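Local coordinates for cell division control protein (Pyrococcus abyssi, PDB 6RPP), which is an intein that probably excises itself from the helicase precursor by protein splicing and joins the flanking extein sequences, at residues G87-R92 / S130-A135. The protein carries 2 engineered substitutions. Residues are numbered along the deposited sequence; the frame is centred on the assembly and turned at random.
Sequences GGKRIR and SWDEVA
Gly87 comes nearest to Asp132, their CA atoms 6.0 Å apart, where the turn of a beta hairpin meets a strand of the intein's HINT fold. The hairpin pairs strands 80-85 and 90-93 antiparallel; its first strand lies between 90-93 and strand 128-140, so 87-92 starts beside 130-135 at the turn and then diverges from it along the outermost strand. Gly88, with positive phi (102°), carries the chain around the bend, and a CB there would press on the carbonyl O of Gly87.

The Asp132 carboxylate does most of the joining. CB points toward the turn, and CG, anti to the backbone N (chi1 -176°), sets the carboxylate beside Gly87. OD1 accepts the amide of Gly87 through its syn lone pair, Gly87 N to Asp132 OD1 being 2.9 Å with a bent N-H...O angle of 141°. Asp132 OD2 sits 3.3 Å from Gly87 CA, where a CB on that residue would clash with it. This same oxygen bonds to the hydroxyl of Thr85, which also takes the backbone N-H of Lys89, so one hydroxyl ties the carboxylate to the backbone of the turn. An asparagine here, neutral and with an NH2 in place of one oxygen, would probably leave either the Gly87 amide or the Thr85 hydroxyl and a bridging water without an acceptor.

The Lys89 side chain crosses that of Asp132 at roughly a right angle, and its ammonium group bonds to the carbonyl of Ile124. Lys89 NZ stays 5.0 Å from Asp132 OD2, and the water spans the gap, accepting from NZ at 2.9 Å and donating to OD2 at 2.6 Å.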
ATOM      1  N   GLY A  87      14.640  -8.094   6.076  1.00 23.49           N
ATOM      2  CA  GLY A  87      14.705  -7.093   7.109  1.00 23.62           C
ATOM      3  C   GLY A  87      13.510  -7.058   8.012  1.00 22.50           C
ATOM      4  O   GLY A  87      13.418  -6.168   8.873  1.00 25.17           O
ATOM      5  N   GLY A  88      12.604  -7.999   7.852  1.00 20.68           N
ATOM      6  CA  GLY A  88      11.568  -8.248   8.816  1.00 20.86           C
ATOM      7  C   GLY A  88      10.199  -7.717   8.487  1.00 19.24           C
ATOM      8  O   GLY A  88       9.309  -7.845   9.343  1.00 19.68           O
ATOM      9  N   LYS A  89       9.975  -7.174   7.286  1.00 19.05           N
ATOM     10  CA  LYS A  89       8.718  -6.514   6.967  1.00 17.75           C
ATOM     11  C   LYS A  89       7.753  -7.532   6.377  1.00 19.23           C
ATOM     12  O   LYS A  89       8.189  -8.496   5.730  1.00 19.29           O
ATOM     13  CB  LYS A  89       8.958  -5.349   5.992  1.00 17.74           C
ATOM     14  CG  LYS A  89      10.011  -4.340   6.493  1.00 17.24           C
ATOM     15  CD  LYS A  89       9.687  -3.867   7.903  1.00 17.66           C
ATOM     16  CE  LYS A  89      10.524  -2.625   8.307  1.00 18.95           C
ATOM     17  NZ  LYS A  89      11.982  -2.909   8.511  1.00 19.94           N
ATOM     18  N   ARG A  90       6.448  -7.381   6.655  1.00 15.36           N
ATOM     19  CA  ARG A  90       5.448  -8.335   6.166  1.00 15.81           C
ATOM     20  C   ARG A  90       4.250  -7.536   5.659  1.00 19.12           C
ATOM     21  O   ARG A  90       3.828  -6.578   6.334  1.00 17.86           O
ATOM     22  CB  ARG A  90       4.975  -9.249   7.290  1.00 20.80           C
ATOM     23  CG  ARG A  90       6.038 -10.161   7.913  1.00 36.72           C
ATOM     24  CD  ARG A  90       5.488 -10.773   9.199  1.00 60.50           C
ATOM     25  NE  ARG A  90       5.510 -12.237   9.181  1.00 73.43           N
ATOM     26  CZ  ARG A  90       4.452 -13.000   8.914  1.00 77.96           C
ATOM     27  NH1 ARG A  90       3.273 -12.441   8.641  1.00 74.77           N
ATOM     28  NH2 ARG A  90       4.571 -14.326   8.926  1.00 81.90           N
ATOM     29  N   ILE A  91       3.680  -7.902   4.505  1.00 16.98           N
ATOM     30  CA  ILE A  91       2.471  -7.197   4.059  1.00 18.18           C
ATOM     31  C   ILE A  91       1.661  -8.183   3.215  1.00 17.70           C
ATOM     32  O   ILE A  91       2.224  -9.024   2.504  1.00 18.62           O
ATOM     33  CB  ILE A  91       2.841  -5.909   3.275  1.00 14.85           C
ATOM     34  CG1 ILE A  91       1.570  -5.061   2.999  1.00 15.12           C
ATOM     35  CG2 ILE A  91       3.618  -6.268   1.971  1.00 15.22           C
ATOM     36  CD1 ILE A  91       1.886  -3.682   2.503  1.00 18.67           C
ATOM     37  N   ARG A  92       0.333  -8.043   3.238  1.00 16.24           N
ATOM     38  CA  ARG A  92      -0.569  -8.894   2.464  1.00 15.01           C
ATOM     39  C   ARG A  92      -1.210  -8.036   1.397  1.00 13.47           C
ATOM     40  O   ARG A  92      -1.817  -6.987   1.730  1.00 17.13           O
ATOM     41  CB  ARG A  92      -1.618  -9.544   3.387  1.00 17.17           C
ATOM     42  CG  ARG A  92      -0.998 -10.498   4.430  1.00 18.60           C
ATOM     43  CD  ARG A  92      -1.986 -11.206   5.246  1.00 18.71           C
ATOM     44  NE  ARG A  92      -1.360 -12.056   6.263  1.00 29.44           N
ATOM     45  CZ  ARG A  92      -1.040 -13.340   6.119  1.00 41.96           C
ATOM     46  NH1 ARG A  92      -1.321 -13.992   4.995  1.00 44.29           N
ATOM     47  NH2 ARG A  92      -0.470 -13.986   7.138  1.00 36.82           N
ATOM     48  N   SER A 130      15.776   1.797   3.353  1.00 20.78           N
ATOM     49  CA  SER A 130      16.566   0.595   3.109  1.00 21.98           C
ATOM     50  C   SER A 130      16.001  -0.212   1.945  1.00 22.69           C
ATOM     51  O   SER A 130      14.781  -0.435   1.845  1.00 23.65           O
ATOM     52  CB  SER A 130      16.601  -0.268   4.380  1.00 27.76           C
ATOM     53  OG  SER A 130      17.169  -1.541   4.088  1.00 35.27           O
ATOM     54  N   TRP A 131      16.876  -0.661   1.075  1.00 22.65           N
ATOM     55  CA  TRP A 131      16.479  -1.605   0.029  1.00 21.65           C
ATOM     56  C   TRP A 131      16.641  -3.013   0.588  1.00 23.13           C
ATOM     57  O   TRP A 131      17.767  -3.459   0.895  1.00 28.46           O
ATOM     58  CB  TRP A 131      17.292  -1.408  -1.257  1.00 22.43           C
ATOM     59  CG  TRP A 131      16.929  -0.101  -1.904  1.00 26.42           C
ATOM     60  CD1 TRP A 131      17.637   1.067  -1.844  1.00 29.20           C
ATOM     61  CD2 TRP A 131      15.794   0.163  -2.720  1.00 22.92           C
ATOM     62  NE1 TRP A 131      17.004   2.042  -2.562  1.00 31.46           N
ATOM     63  CE2 TRP A 131      15.872   1.514  -3.124  1.00 27.58           C
ATOM     64  CE3 TRP A 131      14.722  -0.609  -3.163  1.00 23.54           C
ATOM     65  CZ2 TRP A 131      14.907   2.107  -3.926  1.00 31.00           C
ATOM     66  CZ3 TRP A 131      13.759  -0.013  -3.967  1.00 26.10           C
ATOM     67  CH2 TRP A 131      13.855   1.330  -4.327  1.00 31.34           C
ATOM     68  N   ASP A 132      15.537  -3.759   0.667  1.00 20.09           N
ATOM     69  CA  ASP A 132      15.443  -4.935   1.513  1.00 18.63           C
ATOM     70  C   ASP A 132      15.019  -6.145   0.675  1.00 21.74           C
ATOM     71  O   ASP A 132      13.938  -6.125   0.077  1.00 23.00           O
ATOM     72  CB  ASP A 132      14.428  -4.629   2.639  1.00 20.02           C
ATOM     73  CG  ASP A 132      14.294  -5.724   3.654  1.00 23.32           C
ATOM     74  OD1 ASP A 132      15.011  -6.741   3.592  1.00 24.07           O
ATOM     75  OD2 ASP A 132      13.400  -5.524   4.538  1.00 24.14           O
ATOM     76  N   GLU A 133      15.859  -7.182   0.633  1.00 23.27           N
ATOM     77  CA  GLU A 133      15.551  -8.378  -0.164  1.00 24.44           C
ATOM     78  C   GLU A 133      14.249  -9.034   0.255  1.00 22.96           C
ATOM     79  O   GLU A 133      14.024  -9.334   1.441  1.00 22.36           O
ATOM     80  CB  GLU A 133      16.674  -9.410  -0.039  1.00 24.98           C
ATOM     81  CG  GLU A 133      17.973  -8.882  -0.629  1.00 35.07           C
ATOM     82  CD  GLU A 133      19.100  -9.893  -0.599  1.00 53.37           C
ATOM     83  OE1 GLU A 133      18.831 -11.081  -0.337  1.00 52.76           O
ATOM     84  OE2 GLU A 133      20.257  -9.492  -0.846  1.00 58.87           O
ATOM     85  N   VAL A 134      13.412  -9.341  -0.737  1.00 20.80           N
ATOM     86  CA  VAL A 134      12.302 -10.246  -0.443  1.00 20.89           C
ATOM     87  C   VAL A 134      12.856 -11.605   0.013  1.00 23.70           C
ATOM     88  O   VAL A 134      13.808 -12.158  -0.579  1.00 27.93           O
ATOM     89  CB  VAL A 134      11.404 -10.383  -1.689  1.00 24.28           C
ATOM     90  CG1 VAL A 134      10.329 -11.469  -1.482  1.00 25.58           C
ATOM     91  CG2 VAL A 134      10.777  -9.049  -2.046  1.00 22.95           C
ATOM     92  N   ALA A 135      12.251 -12.169   1.069  1.00 21.28           N
ATOM     93  CA  ALA A 135      12.581 -13.457   1.659  1.00 22.69           C
ATOM     94  C   ALA A 135      11.698 -14.573   1.119  1.00 23.22           C
ATOM     95  O   ALA A 135      12.206 -15.634   0.751  1.00 28.27           O
ATOM     96  CB  ALA A 135      12.473 -13.395   3.203  1.00 24.82           C
TER
HETATM   97  O   HOH W   1      13.466  -3.446   6.111  1.00 19.36           O